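Tv2483 (Treponema vincentii, PDB 6DET) probably serves as the substrate-binding lipoprotein of an ABC transporter, capturing L-arginine with high selectivity. Local coordinates at residues 84-87 / 88-91; 150-153 / 154-157. One frame throughout, in Å; residues are numbered along the deposited sequence.

Contact 1. Residues 84-87 / 88-91; sequences WAQK and EILL. With ARG (arginine), chain B.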
ATOM      1  N   TRP A  84     -10.826  -3.614  -0.778  1.00 35.94           N
ATOM      2  CA  TRP A  84      -9.819  -3.046  -1.661  1.00 38.99           C
ATOM      3  C   TRP A  84     -10.281  -3.062  -3.112  1.00 33.29           C
ATOM      4  O   TRP A  84      -9.963  -2.143  -3.877  1.00 36.78           O
ATOM      5  CB  TRP A  84      -8.496  -3.813  -1.510  1.00 35.94           C
ATOM      6  CG  TRP A  84      -7.280  -3.098  -2.082  1.00 30.55           C
ATOM      7  CD1 TRP A  84      -6.470  -3.539  -3.113  1.00 36.44           C
ATOM      8  CD2 TRP A  84      -6.709  -1.861  -1.637  1.00 32.91           C
ATOM      9  NE1 TRP A  84      -5.457  -2.642  -3.338  1.00 34.51           N
ATOM     10  CE2 TRP A  84      -5.577  -1.607  -2.450  1.00 32.25           C
ATOM     11  CE3 TRP A  84      -7.043  -0.940  -0.642  1.00 31.53           C
ATOM     12  CZ2 TRP A  84      -4.789  -0.472  -2.302  1.00 28.48           C
ATOM     13  CZ3 TRP A  84      -6.246   0.200  -0.488  1.00 28.26           C
ATOM     14  CH2 TRP A  84      -5.132   0.418  -1.319  1.00 29.25           C
ATOM     15  N   ALA A  85     -10.998  -4.124  -3.517  1.00 40.76           N
ATOM     16  CA  ALA A  85     -11.410  -4.272  -4.911  1.00 43.19           C
ATOM     17  C   ALA A  85     -12.398  -3.195  -5.335  1.00 44.01           C
ATOM     18  O   ALA A  85     -12.561  -2.959  -6.536  1.00 50.38           O
ATOM     19  CB  ALA A  85     -12.044  -5.650  -5.135  1.00 49.91           C
ATOM     20  N   GLN A  86     -13.043  -2.536  -4.376  1.00 39.03           N
ATOM     21  CA  GLN A  86     -14.040  -1.497  -4.622  1.00 49.16           C
ATOM     22  C   GLN A  86     -13.462  -0.090  -4.569  1.00 38.68           C
ATOM     23  O   GLN A  86     -14.229   0.879  -4.654  1.00 34.33           O
ATOM     24  CB  GLN A  86     -15.170  -1.586  -3.580  1.00 48.68           C
ATOM     25  CG  GLN A  86     -16.046  -2.833  -3.674  1.00 58.66           C
ATOM     26  CD  GLN A  86     -16.570  -3.049  -5.071  1.00 63.10           C
ATOM     27  OE1 GLN A  86     -17.335  -2.238  -5.585  1.00 61.03           O
ATOM     28  NE2 GLN A  86     -16.131  -4.128  -5.712  1.00 77.46           N
ATOM     29  N   LYS A  87     -12.142   0.045  -4.403  1.00 34.67           N
ATOM     30  CA  LYS A  87     -11.574   1.335  -4.035  1.00 38.45           C
ATOM     31  C   LYS A  87     -11.840   2.387  -5.104  1.00 37.40           C
ATOM     32  O   LYS A  87     -12.111   3.545  -4.776  1.00 31.97           O
ATOM     33  CB  LYS A  87     -10.061   1.188  -3.747  1.00 35.10           C
ATOM     34  CG  LYS A  87      -9.184   0.652  -4.875  1.00 33.53           C
ATOM     35  CD  LYS A  87      -7.758   0.418  -4.384  1.00 33.40           C
ATOM     36  CE  LYS A  87      -6.948  -0.282  -5.462  1.00 34.37           C
ATOM     37  NZ  LYS A  87      -7.479  -1.681  -5.683  1.00 40.70           N
ATOM     38  N   GLU A  88     -11.782   2.017  -6.385  1.00 36.62           N
ATOM     39  CA  GLU A  88     -11.988   3.012  -7.441  1.00 37.21           C
ATOM     40  C   GLU A  88     -13.423   3.544  -7.435  1.00 37.68           C
ATOM     41  O   GLU A  88     -13.654   4.754  -7.597  1.00 41.68           O
ATOM     42  CB  GLU A  88     -11.656   2.397  -8.799  1.00 41.11           C
ATOM     43  CG  GLU A  88     -11.603   3.444  -9.885  1.00 38.33           C
ATOM     44  CD  GLU A  88     -11.290   2.890 -11.259  1.00 47.69           C
ATOM     45  OE1 GLU A  88     -11.322   1.653 -11.436  1.00 52.04           O
ATOM     46  OE2 GLU A  88     -11.027   3.711 -12.169  1.00 44.83           O
ATOM     47  N   ILE A  89     -14.391   2.651  -7.275  1.00 39.49           N
ATOM     48  CA  ILE A  89     -15.792   3.057  -7.220  1.00 41.25           C
ATOM     49  C   ILE A  89     -16.068   3.890  -5.977  1.00 40.41           C
ATOM     50  O   ILE A  89     -16.763   4.907  -6.043  1.00 43.72           O
ATOM     51  CB  ILE A  89     -16.703   1.812  -7.269  1.00 40.30           C
ATOM     52  CG1 ILE A  89     -16.477   1.012  -8.555  1.00 63.10           C
ATOM     53  CG2 ILE A  89     -18.182   2.225  -7.123  1.00 46.12           C
ATOM     54  CD1 ILE A  89     -16.607   1.806  -9.846  1.00 88.94           C
ATOM     55  N   LEU A  90     -15.547   3.473  -4.817  1.00 41.14           N
ATOM     56  CA  LEU A  90     -15.819   4.219  -3.588  1.00 39.19           C
ATOM     57  C   LEU A  90     -15.255   5.630  -3.668  1.00 38.26           C
ATOM     58  O   LEU A  90     -15.879   6.592  -3.196  1.00 40.89           O
ATOM     59  CB  LEU A  90     -15.238   3.488  -2.390  1.00 39.68           C
ATOM     60  CG  LEU A  90     -15.931   2.119  -2.139  1.00 36.83           C
ATOM     61  CD1 LEU A  90     -15.079   1.302  -1.182  1.00 45.12           C
ATOM     62  CD2 LEU A  90     -17.296   2.341  -1.611  1.00 41.16           C
ATOM     63  N   LEU A  91     -14.067   5.763  -4.258  1.00 36.60           N
ATOM     64  CA  LEU A  91     -13.464   7.077  -4.455  1.00 33.39           C
ATOM     65  C   LEU A  91     -14.261   7.916  -5.452  1.00 33.04           C
ATOM     66  O   LEU A  91     -14.604   9.079  -5.181  1.00 35.30           O
ATOM     67  CB  LEU A  91     -12.024   6.882  -4.928  1.00 33.84           C
ATOM     68  CG  LEU A  91     -11.202   8.150  -5.194  1.00 32.38           C
ATOM     69  CD1 LEU A  91     -10.987   8.905  -3.900  1.00 30.54           C
ATOM     70  CD2 LEU A  91      -9.861   7.794  -5.847  1.00 32.44           C
TER
HETATM   71  N   ARG B 500       0.342  -2.042  -2.911  1.00 27.15           N
HETATM   72  CA  ARG B 500      -0.980  -2.714  -3.001  1.00 34.97           C
HETATM   73  C   ARG B 500      -1.855  -1.973  -4.006  1.00 36.76           C
HETATM   74  O   ARG B 500      -1.568  -0.794  -4.287  1.00 30.75           O
HETATM   75  CB  ARG B 500      -1.675  -2.746  -1.641  1.00 31.47           C
HETATM   76  CG  ARG B 500      -0.981  -3.617  -0.599  1.00 33.97           C
HETATM   77  CD  ARG B 500      -1.638  -3.574   0.778  1.00 34.94           C
HETATM   78  NE  ARG B 500      -2.973  -4.137   0.721  1.00 33.12           N
HETATM   79  CZ  ARG B 500      -4.100  -3.439   0.801  1.00 33.39           C
HETATM   80  NH1 ARG B 500      -5.257  -4.097   0.687  1.00 33.84           N
HETATM   81  NH2 ARG B 500      -4.084  -2.116   0.969  1.00 32.76           N
HETATM   82  OXT ARG B 500      -2.837  -2.540  -4.506  1.00 29.36           O
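Two successive i to i+4 bonds start the helix, Leu90 N donating to Gln86 O at 2.9 Å and Leu91 N to Lys87 O at 3.0 Å. Above that first bond, Leu90 folds its isobutyl group back over the preceding turn: CD1 comes alongside Gln86 CB at 3.8 Å, while CG rests against Gln86 O. The bent chain of Gln86 lies on the outer side of this turn. Lys87, by contrast, reaches back toward the pocket. Its CG sits between the backbone N and the carbonyl carbon (chi1 59°), and the chain then runs extended, carrying CD over the centre of the Trp84 ring, 3.5 Å above the plane. This turn belongs to a family 3 solute-binding protein, and the opposite face of the same indole receives the bound arginine: NH2 of the ligand stands 3.3 Å above the ring, toward its rim, with the guanidinium plane inclined so that NH1 and NH2 lie nearer the ring than NE. At the indole nitrogen, Trp84 NE1 donates to OXT of the ligand at 2.9 Å, so one side chain meets the guanidinium by its face and the carboxylate by its N-H. A final bend in Lys87 (chi4 -67°) brings NZ to Trp84 O at 3.1 Å, well above the carbonyl plane, while Lys87 N donates to that oxygen from the other face. NZ has a second acceptor in Asp150 O. Glu88 is extended from CA outward and bonds His112 ND1 through OE2.

Contact 2. Residues 150-153 / 154-157; sequences DTAG and DEAL. With ARG (arginine), chain B.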
ATOM      1  N   ASP A 150      -6.786  -7.374  -6.749  1.00 38.83           N
ATOM      2  CA  ASP A 150      -6.812  -5.960  -7.140  1.00 46.66           C
ATOM      3  C   ASP A 150      -5.611  -5.174  -6.628  1.00 33.52           C
ATOM      4  O   ASP A 150      -5.731  -3.985  -6.302  1.00 37.06           O
ATOM      5  CB  ASP A 150      -8.106  -5.282  -6.686  1.00 79.50           C
ATOM      6  CG  ASP A 150      -9.320  -5.827  -7.393  1.00119.98           C
ATOM      7  OD1 ASP A 150      -9.688  -5.259  -8.439  1.00141.65           O
ATOM      8  OD2 ASP A 150      -9.899  -6.825  -6.911  1.00131.43           O
ATOM      9  N   THR A 151      -4.441  -5.824  -6.601  1.00 34.73           N
ATOM     10  CA  THR A 151      -3.192  -5.171  -6.249  1.00 32.35           C
ATOM     11  C   THR A 151      -2.203  -5.156  -7.407  1.00 34.28           C
ATOM     12  O   THR A 151      -1.030  -4.825  -7.194  1.00 36.22           O
ATOM     13  CB  THR A 151      -2.525  -5.853  -5.053  1.00 33.29           C
ATOM     14  OG1 THR A 151      -2.199  -7.214  -5.403  1.00 33.27           O
ATOM     15  CG2 THR A 151      -3.416  -5.828  -3.818  1.00 34.77           C
ATOM     16  N   ALA A 152      -2.632  -5.534  -8.613  1.00 35.66           N
ATOM     17  CA  ALA A 152      -1.734  -5.710  -9.758  1.00 39.70           C
ATOM     18  C   ALA A 152      -0.598  -6.678  -9.448  1.00 38.38           C
ATOM     19  O   ALA A 152       0.478  -6.603 -10.056  1.00 33.41           O
ATOM     20  CB  ALA A 152      -1.150  -4.377 -10.232  1.00 35.43           C
ATOM     21  N   GLY A 153      -0.804  -7.595  -8.502  1.00 34.25           N
ATOM     22  CA  GLY A 153       0.199  -8.619  -8.263  1.00 39.54           C
ATOM     23  C   GLY A 153       0.260  -9.621  -9.391  1.00 35.14           C
ATOM     24  O   GLY A 153       1.332 -10.133  -9.722  1.00 37.23           O
ATOM     25  N   ASP A 154      -0.883  -9.902 -10.006  1.00 40.43           N
ATOM     26  CA  ASP A 154      -0.899 -10.734 -11.195  1.00 47.97           C
ATOM     27  C   ASP A 154      -0.082 -10.101 -12.307  1.00 49.46           C
ATOM     28  O   ASP A 154       0.687 -10.789 -12.991  1.00 48.73           O
ATOM     29  CB  ASP A 154      -2.343 -10.979 -11.635  1.00 46.67           C
ATOM     30  CG  ASP A 154      -3.168  -9.714 -11.715  1.00 52.71           C
ATOM     31  OD1 ASP A 154      -2.778  -8.647 -11.179  1.00 45.40           O
ATOM     32  OD2 ASP A 154      -4.250  -9.816 -12.311  1.00 60.39           O
ATOM     33  N   GLU A 155      -0.208  -8.786 -12.483  1.00 39.11           N
ATOM     34  CA  GLU A 155       0.571  -8.110 -13.515  1.00 42.36           C
ATOM     35  C   GLU A 155       2.052  -8.154 -13.194  1.00 41.20           C
ATOM     36  O   GLU A 155       2.886  -8.332 -14.091  1.00 48.20           O
ATOM     37  CB  GLU A 155       0.117  -6.654 -13.662  1.00 60.57           C
ATOM     38  CG  GLU A 155      -1.307  -6.463 -14.140  1.00 92.66           C
ATOM     39  CD  GLU A 155      -1.686  -4.998 -14.237  1.00113.18           C
ATOM     40  OE1 GLU A 155      -0.813  -4.135 -13.993  1.00115.27           O
ATOM     41  OE2 GLU A 155      -2.857  -4.708 -14.556  1.00126.78           O
ATOM     42  N   ALA A 156       2.408  -7.989 -11.919  1.00 39.88           N
ATOM     43  CA  ALA A 156       3.813  -8.074 -11.550  1.00 35.36           C
ATOM     44  C   ALA A 156       4.383  -9.446 -11.902  1.00 38.58           C
ATOM     45  O   ALA A 156       5.472  -9.539 -12.472  1.00 37.61           O
ATOM     46  CB  ALA A 156       3.987  -7.782 -10.065  1.00 31.77           C
ATOM     47  N   LEU A 157       3.639 -10.525 -11.599  1.00 38.37           N
ATOM     48  CA  LEU A 157       4.129 -11.880 -11.897  1.00 39.00           C
ATOM     49  C   LEU A 157       4.196 -12.133 -13.397  1.00 48.42           C
ATOM     50  O   LEU A 157       5.178 -12.699 -13.901  1.00 47.96           O
ATOM     51  CB  LEU A 157       3.234 -12.941 -11.247  1.00 37.17           C
ATOM     52  CG  LEU A 157       3.253 -13.128  -9.730  1.00 35.54           C
ATOM     53  CD1 LEU A 157       2.020 -13.982  -9.289  1.00 38.17           C
ATOM     54  CD2 LEU A 157       4.562 -13.752  -9.258  1.00 32.45           C
TER
HETATM   55  N   ARG B 500       0.342  -2.042  -2.911  1.00 27.15           N
HETATM   56  CA  ARG B 500      -0.980  -2.714  -3.001  1.00 34.97           C
HETATM   57  C   ARG B 500      -1.855  -1.973  -4.006  1.00 36.76           C
HETATM   58  O   ARG B 500      -1.568  -0.794  -4.287  1.00 30.75           O
HETATM   59  CB  ARG B 500      -1.675  -2.746  -1.641  1.00 31.47           C
HETATM   60  CG  ARG B 500      -0.981  -3.617  -0.599  1.00 33.97           C
HETATM   61  CD  ARG B 500      -1.638  -3.574   0.778  1.00 34.94           C
HETATM   62  NE  ARG B 500      -2.973  -4.137   0.721  1.00 33.12           N
HETATM   63  CZ  ARG B 500      -4.100  -3.439   0.801  1.00 33.39           C
HETATM   64  NH1 ARG B 500      -5.257  -4.097   0.687  1.00 33.84           N
HETATM   65  NH2 ARG B 500      -4.084  -2.116   0.969  1.00 32.76           N
HETATM   66  OXT ARG B 500      -2.837  -2.540  -4.506  1.00 29.36           O
HETATM   67  O   HOH W   1      -4.896  -6.726  -9.990  1.00 49.42           O
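In the plane of the Asp154 carboxylate, beyond OD1, lie Ala152 C and CA, with a water and Glu155 N off opposite faces; Ala152 CB lies over a face of the Glu155 carboxylate, about 3.7 Å from its plane. Both acidic groups lie against the first turn of helix 153-158 of this periplasmic-binding-protein fold, where Ala152 is the N-cap, directly after the pocket residues Asp150 and Thr151. An alanine methyl offers the first helical amides no acceptor, and neighbouring side chains partly stand in. Thr151 OG1 takes a weak bond from Gly153 N at 3.4 Å, and Asp154 OD1, turned back by a chi1 of 49°, takes a weak one from Glu155 N. The water joins the same OD1 to Ala152 N, donating to the former and accepting from the latter. Two acidic side chains at this end would probably interact favourably with the helix dipole. Thr151 faces the ligand as well: its CG2 and CB each lie 3.4 Å from OXT of the bound arginine, a van der Waals contact with the carboxylate oxygen, while OG1 is tied to Glu148 O at the end of strand 143-148. Regular helical bonding then follows, with Ala156 N donating to Ala152 O and Leu157 N to Gly153 O. Leu157 turns inward onto Ile145, Val147 and Ile169 of the sheet, and its CG sits 3.6 Å from Gly153 O.

After helix 28-35, strand 37-42 and helix 61-73 the chain enters strand 76-81, whose following loop is closed by contact 1 as helix 87-92 begins; it then passes through strands 98-104 and 120-129 to strand 143-148, where contact 2 closes another strand-to-helix loop into helix 153-158. The two are strictly in series, neither nesting nor crossing, and both illustrate a strand-to-helix connection whose loop residues face the ligand. They belong to the two lobes of a family 3 binding protein and meet beside the bound arginine, where Trp84 NE1 packs 3.8 Å from Thr151 CG2.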